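Local coordinates for protein eukaryotic translation initiation factor 5A-2 (Arabidopsis thaliana, PDB 3HKS) that promotes translation elongation and termination by binding between the exit and peptidyl sites of stalled ribosomes, notably those halted at polyproline sequences, at residues I40-R45 / F67-I72; N44-V49 / S150-E155; G61-H66 / V82-N87. All blocks are in the same frame, centred on the assembly; numbering follows the deposited sequence.

How the contacts relate
Contact 1 (40-45 with 67-72) is the buried one: it lies inside the curled N-terminal SH3-like domain, where aliphatic and aromatic side chains meet and one salt bridge closes the end. Contact 2 (44-49 with 150-155) begins from the same turn and shares Asn44 and Arg45, but it is partly buried and joins that domain to the C-terminal OB domain, combining proline-methionine packing with a single salt bridge. Contact 3 (61-66 with 82-87) is at the surface, about 17 Å from contact 1 between centres, and rests on backbone hydrogen bonds between neighbouring strands and one from a serine hydroxyl. Strand 64-71 serves contacts 1 and 3, and Phe67 touches Val82 where they meet.

Contact 1: I40-R45 / F67-I72; sequences IVIKNR and FVAIDI
Ile40, Ile42 and Arg45 meet Phe67, Ala69 and Asp71 across the interior of the SH3-like N-terminal domain, a small curled antiparallel sheet. CD1 of Ile40 sits over one face of the Phe67 ring, a CH-pi contact with the methyl 3.9 Å from the ring centroid and displaced toward the rim, nearest CD2. CG1, anti to the backbone N (chi1 -166°), carries this methyl. Ile40 CG2, between the backbone N and carbonyl carbon, meets Ala69 CB at 3.9 Å. Ile42 CD1 reaches the same methyl, so Ala69 receives two isoleucines; its small side chain suits a position where both press in.

The polar end is the pair Arg45 and Asp71. Arg45 grips the carboxylate side-on: NE meets OD2 of Asp71 at 2.6 Å, and NH2 of Arg45 meets OD1 at 3.0 Å, the latter on the syn lone pair. The two flat groups are nearly coplanar, 23° apart, which lets both nitrogens point their N-H at the carboxylate oxygens.

Further out, the strands 40-42 and 67-71 run almost perpendicular and share no backbone bonds; strand 45-55 lies between them in the sheet, pairing Ile40 with Cys47. The type I' turn from Ile42 to Arg45 brings the arginine round, closed by Arg45 N to Ile42 O at 2.9 Å. A second set of bonds holds Asp71, whose OD1 also accepts from Phe73 N and Thr74 N.

Contact 2: N44-V49 / S150-E155; sequences NRPCKV and SSMGEE
Pro46, in strand 45-55, faces the tip of a beta hairpin whose type I' turn runs from Ser151 to Glu154, the nearest CA pair being Pro46 and Ser151, 6.8 Å apart. The hairpin belongs to the OB-fold C-terminal domain and the strand to the SH3-like N-terminal domain, so this is a seam between the two domains of eIF5A.

The proline ring presents a compact, apolar edge without an N-H to satisfy. Its CB lies 3.4 Å from Ser151 OG, whose hydroxyl is hydrogen-bonded to the backbone O of His92. Met152 sets its SD over one face of the proline ring, 3.9 Å from Pro46 CD and about as near to the other ring atoms. The methionine chain is bent at its last torsion (chi3 78°), which swings CE over to Asn44, 3.6 Å from ND2. A long, flexible thioether thus covers both residues from one turn position.

Glu154 adds the charged part of the seam. Its CG is anti to the backbone N, the chain runs on extended, and the side chains of Glu154 and Arg45 cross at about a right angle, their flat groups turned 46° against each other. That arginine is already held by Asp71 within its own domain, which would orient the nitrogen left for Glu154. Pro46 CD also lies over the centre of one guanidinium face. The bridge is a single bond, from Arg45 NH1 to Glu154 OE1 at 3.0 Å, with an N-H...O angle of 162°.

Contact 3: G61-H66 / V82-N87; sequences GHAKCH and VPSSHN
Val82 faces Cys65 in an antiparallel hydrogen-bonded pair: Val82 N donates to Cys65 O at 2.8 Å, and Cys65 N returns a bond to Val82 O at 2.6 Å. Both side chains lie on the same face of the sheet; Cys65 is buried, while Val82 remains partly exposed beside it, touched by Phe67, next on that face of strand 64-71.

Pro83 follows, paired with Lys64 in a non-hydrogen-bonded position. A proline fits there because its missing N-H costs no cross-strand bond. The CA atoms of Lys64 and Pro83 are 4.2 Å apart, while the side chains diverge; the lysine ammonium goes off to Thr57 OG1.

Ser84 ends the pairing with a double grip on one carbonyl. Its N meets Ala63 O at 2.9 Å and its OG meets the same oxygen at 2.8 Å, the hydroxyl coming from above the carbonyl plane on the same face as the N-H. OG sits between the backbone N and carbonyl carbon (chi1 54°), which turns it back to that oxygen. Ser84 CB packs against Cys65 SG at 3.8 Å.

From Pro83 the chain reverses through a type I turn, closed by His86 N to Pro83 O at 3.0 Å. Segment 61-66 begins two residues after Lys59, by similarity the hypusine site and unmodified here. The whole is the open end of an antiparallel beta hairpin, strands 64-71 and 77-83 of the SH3-like domain, where the two strands part.

Contact 1: I40-R45 / F67-I72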
# COMPACT_ATOMS: atom_id res chain seq x y z
N ILE A 40 -4.48 -6.73 -7.16
CA ILE A 40 -4.13 -7.20 -8.48
C ILE A 40 -3.16 -6.17 -9.08
O ILE A 40 -3.22 -4.99 -8.72
CB ILE A 40 -5.41 -7.35 -9.34
CG1 ILE A 40 -5.16 -8.15 -10.62
CG2 ILE A 40 -6.07 -5.98 -9.63
CD1 ILE A 40 -6.39 -8.21 -11.55
N VAL A 41 -2.25 -6.62 -9.93
CA VAL A 41 -1.41 -5.69 -10.70
C VAL A 41 -2.07 -5.43 -12.06
O VAL A 41 -2.40 -6.37 -12.79
CB VAL A 41 0.04 -6.23 -10.93
CG1 VAL A 41 0.85 -5.28 -11.78
CG2 VAL A 41 0.74 -6.48 -9.60
N ILE A 42 -2.29 -4.14 -12.36
CA ILE A 42 -2.76 -3.68 -13.66
C ILE A 42 -1.80 -2.60 -14.13
O ILE A 42 -1.53 -1.65 -13.39
CB ILE A 42 -4.21 -3.10 -13.61
CG1 ILE A 42 -5.19 -4.13 -13.03
CG2 ILE A 42 -4.66 -2.67 -15.03
CD1 ILE A 42 -6.62 -3.60 -12.79
N LYS A 43 -1.25 -2.77 -15.33
CA LYS A 43 -0.28 -1.82 -15.92
C LYS A 43 0.85 -1.49 -14.94
O LYS A 43 1.21 -0.31 -14.76
CB LYS A 43 -0.98 -0.53 -16.39
CG LYS A 43 -2.32 -0.74 -17.12
CD LYS A 43 -2.19 -0.61 -18.62
CE LYS A 43 -2.35 0.86 -19.05
NZ LYS A 43 -3.72 1.39 -18.75
N ASN A 44 1.38 -2.53 -14.30
CA ASN A 44 2.47 -2.46 -13.33
C ASN A 44 2.15 -1.61 -12.08
O ASN A 44 3.05 -1.11 -11.42
CB ASN A 44 3.80 -2.05 -14.01
CG ASN A 44 5.05 -2.63 -13.32
OD1 ASN A 44 6.02 -1.91 -13.06
ND2 ASN A 44 5.04 -3.95 -13.04
N ARG A 45 0.86 -1.48 -11.77
CA ARG A 45 0.40 -0.69 -10.63
C ARG A 45 -0.34 -1.58 -9.64
O ARG A 45 -1.18 -2.37 -10.03
CB ARG A 45 -0.51 0.48 -11.07
CG ARG A 45 0.16 1.52 -11.97
CD ARG A 45 1.34 2.23 -11.26
NE ARG A 45 0.90 2.80 -9.99
CZ ARG A 45 1.71 3.21 -9.01
NH1 ARG A 45 3.03 3.12 -9.14
NH2 ARG A 45 1.19 3.71 -7.90
N PHE A 67 -12.31 -6.93 -14.10
CA PHE A 67 -11.88 -6.26 -12.87
C PHE A 67 -12.00 -4.75 -12.94
O PHE A 67 -11.59 -4.13 -13.94
CB PHE A 67 -10.43 -6.62 -12.52
CG PHE A 67 -10.24 -8.08 -12.24
CD1 PHE A 67 -10.80 -8.67 -11.12
CD2 PHE A 67 -9.50 -8.87 -13.11
CE1 PHE A 67 -10.64 -10.03 -10.87
CE2 PHE A 67 -9.32 -10.23 -12.86
CZ PHE A 67 -9.89 -10.81 -11.74
N VAL A 68 -12.53 -4.15 -11.88
CA VAL A 68 -12.35 -2.72 -11.63
C VAL A 68 -11.53 -2.60 -10.34
O VAL A 68 -11.87 -3.20 -9.33
CB VAL A 68 -13.70 -1.94 -11.51
CG1 VAL A 68 -13.45 -0.44 -11.36
CG2 VAL A 68 -14.59 -2.19 -12.74
N ALA A 69 -10.44 -1.84 -10.39
CA ALA A 69 -9.53 -1.77 -9.25
C ALA A 69 -8.98 -0.36 -9.05
O ALA A 69 -8.92 0.43 -9.99
CB ALA A 69 -8.38 -2.80 -9.41
N ILE A 70 -8.57 -0.03 -7.82
CA ILE A 70 -8.10 1.33 -7.50
C ILE A 70 -6.62 1.33 -7.10
O ILE A 70 -6.23 0.66 -6.14
CB ILE A 70 -8.97 2.00 -6.38
CG1 ILE A 70 -10.47 1.98 -6.74
CG2 ILE A 70 -8.47 3.43 -6.05
CD1 ILE A 70 -10.87 2.81 -7.94
N ASP A 71 -5.80 2.08 -7.85
CA ASP A 71 -4.38 2.22 -7.54
C ASP A 71 -4.21 2.63 -6.07
O ASP A 71 -4.77 3.65 -5.66
CB ASP A 71 -3.75 3.26 -8.47
CG ASP A 71 -2.25 3.34 -8.33
OD1 ASP A 71 -1.73 3.41 -7.19
OD2 ASP A 71 -1.58 3.37 -9.38
N ILE A 72 -3.48 1.83 -5.29
CA ILE A 72 -3.41 2.04 -3.83
C ILE A 72 -2.61 3.28 -3.37
O ILE A 72 -2.73 3.70 -2.22
CB ILE A 72 -2.97 0.76 -3.04
CG1 ILE A 72 -1.47 0.49 -3.19
CG2 ILE A 72 -3.84 -0.46 -3.43
CD1 ILE A 72 -0.94 -0.64 -2.28

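Contact 2: N44-V49 / S150-E155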
# COMPACT_ATOMS: atom_id res chain seq x y z
N ASN A 44 1.38 -2.53 -14.30
CA ASN A 44 2.47 -2.46 -13.33
C ASN A 44 2.15 -1.61 -12.08
O ASN A 44 3.05 -1.11 -11.42
CB ASN A 44 3.80 -2.05 -14.01
CG ASN A 44 5.05 -2.63 -13.32
OD1 ASN A 44 6.02 -1.91 -13.06
ND2 ASN A 44 5.04 -3.95 -13.04
N ARG A 45 0.86 -1.48 -11.77
CA ARG A 45 0.40 -0.69 -10.63
C ARG A 45 -0.34 -1.58 -9.64
O ARG A 45 -1.18 -2.37 -10.03
CB ARG A 45 -0.51 0.48 -11.07
CG ARG A 45 0.16 1.52 -11.97
CD ARG A 45 1.34 2.23 -11.26
NE ARG A 45 0.90 2.80 -9.99
CZ ARG A 45 1.71 3.21 -9.01
NH1 ARG A 45 3.03 3.12 -9.14
NH2 ARG A 45 1.19 3.71 -7.90
N PRO A 46 -0.00 -1.47 -8.34
CA PRO A 46 -0.75 -2.26 -7.34
C PRO A 46 -2.12 -1.64 -7.06
O PRO A 46 -2.20 -0.48 -6.67
CB PRO A 46 0.16 -2.22 -6.10
CG PRO A 46 0.99 -0.93 -6.27
CD PRO A 46 1.10 -0.67 -7.76
N CYS A 47 -3.19 -2.41 -7.28
CA CYS A 47 -4.54 -1.87 -7.14
C CYS A 47 -5.38 -2.74 -6.23
O CYS A 47 -5.20 -3.95 -6.20
CB CYS A 47 -5.23 -1.75 -8.50
SG CYS A 47 -4.28 -0.93 -9.76
N LYS A 48 -6.30 -2.12 -5.49
CA LYS A 48 -7.26 -2.87 -4.69
C LYS A 48 -8.50 -3.12 -5.53
O LYS A 48 -9.04 -2.19 -6.12
CB LYS A 48 -7.65 -2.15 -3.40
CG LYS A 48 -8.79 -2.85 -2.67
CD LYS A 48 -9.08 -2.30 -1.29
CE LYS A 48 -8.52 -3.26 -0.25
NZ LYS A 48 -9.24 -3.20 1.05
N VAL A 49 -8.95 -4.37 -5.56
CA VAL A 49 -10.12 -4.77 -6.34
C VAL A 49 -11.42 -4.30 -5.66
O VAL A 49 -11.71 -4.68 -4.52
CB VAL A 49 -10.15 -6.31 -6.61
CG1 VAL A 49 -11.39 -6.69 -7.43
CG2 VAL A 49 -8.89 -6.76 -7.34
N SER A 150 3.40 -0.39 1.92
CA SER A 150 4.38 -0.70 0.89
C SER A 150 3.90 -1.77 -0.10
O SER A 150 3.28 -2.76 0.28
CB SER A 150 5.71 -1.12 1.52
OG SER A 150 5.56 -2.34 2.22
N SER A 151 4.20 -1.54 -1.37
CA SER A 151 3.88 -2.48 -2.43
C SER A 151 4.73 -2.16 -3.65
O SER A 151 4.82 -0.99 -4.04
CB SER A 151 2.39 -2.41 -2.80
OG SER A 151 1.98 -3.52 -3.56
N MET A 152 5.36 -3.19 -4.21
CA MET A 152 6.07 -3.10 -5.48
C MET A 152 7.20 -2.06 -5.48
O MET A 152 7.39 -1.33 -6.46
CB MET A 152 5.07 -2.89 -6.63
CG MET A 152 4.12 -4.09 -6.80
SD MET A 152 3.05 -3.97 -8.23
CE MET A 152 4.14 -4.42 -9.58
N GLY A 153 7.94 -2.00 -4.38
CA GLY A 153 9.06 -1.06 -4.22
C GLY A 153 8.67 0.39 -3.94
O GLY A 153 9.50 1.30 -4.04
N GLU A 154 7.40 0.60 -3.60
CA GLU A 154 6.86 1.94 -3.41
C GLU A 154 6.21 2.00 -2.03
O GLU A 154 5.58 1.05 -1.60
CB GLU A 154 5.85 2.25 -4.51
CG GLU A 154 5.35 3.69 -4.53
CD GLU A 154 4.69 4.08 -5.85
OE1 GLU A 154 5.02 3.47 -6.90
OE2 GLU A 154 3.84 5.00 -5.84
N GLU A 155 6.41 3.11 -1.34
CA GLU A 155 6.03 3.20 0.06
C GLU A 155 5.40 4.55 0.36
O GLU A 155 5.80 5.57 -0.20
CB GLU A 155 7.25 2.98 0.97
CG GLU A 155 7.89 1.60 0.81
CD GLU A 155 8.94 1.29 1.86
OE1 GLU A 155 10.04 1.86 1.80
OE2 GLU A 155 8.67 0.44 2.73

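Contact 3: G61-H66 / V82-N87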
# COMPACT_ATOMS: atom_id res chain seq x y z
N GLY A 61 -18.33 -21.80 -23.33
CA GLY A 61 -17.21 -20.90 -23.10
C GLY A 61 -16.62 -21.06 -21.72
O GLY A 61 -17.12 -21.84 -20.90
N HIS A 62 -15.54 -20.32 -21.45
CA HIS A 62 -14.92 -20.29 -20.13
C HIS A 62 -15.00 -18.86 -19.63
O HIS A 62 -14.75 -17.92 -20.38
CB HIS A 62 -13.46 -20.77 -20.20
CG HIS A 62 -13.32 -22.09 -20.89
ND1 HIS A 62 -13.05 -22.20 -22.24
CD2 HIS A 62 -13.48 -23.36 -20.44
CE1 HIS A 62 -13.02 -23.48 -22.58
NE2 HIS A 62 -13.28 -24.20 -21.50
N ALA A 63 -15.37 -18.71 -18.37
CA ALA A 63 -15.62 -17.39 -17.80
C ALA A 63 -14.42 -16.49 -17.94
O ALA A 63 -13.27 -16.94 -17.80
CB ALA A 63 -16.04 -17.51 -16.32
N LYS A 64 -14.69 -15.23 -18.25
CA LYS A 64 -13.71 -14.17 -18.19
C LYS A 64 -14.05 -13.37 -16.96
O LYS A 64 -15.23 -13.20 -16.62
CB LYS A 64 -13.77 -13.29 -19.45
CG LYS A 64 -13.36 -14.03 -20.71
CD LYS A 64 -13.91 -13.43 -21.98
CE LYS A 64 -15.34 -13.84 -22.23
NZ LYS A 64 -15.48 -14.33 -23.61
N CYS A 65 -13.02 -12.89 -16.28
CA CYS A 65 -13.18 -12.02 -15.11
C CYS A 65 -12.92 -10.58 -15.51
O CYS A 65 -11.89 -10.28 -16.11
CB CYS A 65 -12.24 -12.43 -13.99
SG CYS A 65 -12.54 -14.08 -13.38
N HIS A 66 -13.87 -9.71 -15.18
CA HIS A 66 -13.78 -8.29 -15.49
C HIS A 66 -13.48 -7.55 -14.19
O HIS A 66 -14.30 -7.55 -13.27
CB HIS A 66 -15.11 -7.79 -16.10
CG HIS A 66 -15.55 -8.55 -17.32
ND1 HIS A 66 -15.87 -7.93 -18.51
CD2 HIS A 66 -15.72 -9.87 -17.53
CE1 HIS A 66 -16.21 -8.84 -19.40
NE2 HIS A 66 -16.12 -10.03 -18.84
N VAL A 82 -9.64 -10.56 -17.82
CA VAL A 82 -8.73 -11.71 -17.76
C VAL A 82 -9.54 -13.02 -17.82
O VAL A 82 -10.53 -13.16 -17.10
CB VAL A 82 -7.87 -11.69 -16.44
CG1 VAL A 82 -6.70 -12.68 -16.52
CG2 VAL A 82 -7.30 -10.27 -16.14
N PRO A 83 -9.11 -13.98 -18.65
CA PRO A 83 -9.72 -15.31 -18.57
C PRO A 83 -9.57 -15.84 -17.17
O PRO A 83 -8.50 -15.69 -16.57
CB PRO A 83 -8.86 -16.15 -19.53
CG PRO A 83 -8.31 -15.17 -20.48
CD PRO A 83 -8.04 -13.94 -19.66
N SER A 84 -10.63 -16.45 -16.63
CA SER A 84 -10.62 -16.92 -15.24
C SER A 84 -9.49 -17.90 -14.95
O SER A 84 -9.05 -18.03 -13.80
CB SER A 84 -11.97 -17.53 -14.85
OG SER A 84 -12.36 -18.55 -15.76
N SER A 85 -9.02 -18.57 -16.01
CA SER A 85 -8.03 -19.65 -15.91
C SER A 85 -6.59 -19.15 -16.07
O SER A 85 -5.66 -19.90 -15.83
CB SER A 85 -8.32 -20.77 -16.92
OG SER A 85 -8.01 -20.35 -18.25
N HIS A 86 -6.42 -17.89 -16.48
CA HIS A 86 -5.09 -17.28 -16.56
C HIS A 86 -4.72 -16.68 -15.20
O HIS A 86 -5.60 -16.31 -14.42
CB HIS A 86 -5.04 -16.16 -17.62
CG HIS A 86 -4.95 -16.63 -19.05
ND1 HIS A 86 -5.44 -17.85 -19.48
CD2 HIS A 86 -4.46 -16.02 -20.15
CE1 HIS A 86 -5.24 -17.97 -20.78
NE2 HIS A 86 -4.65 -16.87 -21.21
N ASN A 87 -3.42 -16.58 -14.92
CA ASN A 87 -2.95 -15.93 -13.70
C ASN A 87 -2.98 -14.43 -13.81
O ASN A 87 -2.65 -13.87 -14.85
CB ASN A 87 -1.51 -16.32 -13.34
CG ASN A 87 -1.37 -17.75 -12.98
OD1 ASN A 87 -2.27 -18.33 -12.40
ND2 ASN A 87 -0.24 -18.33 -13.33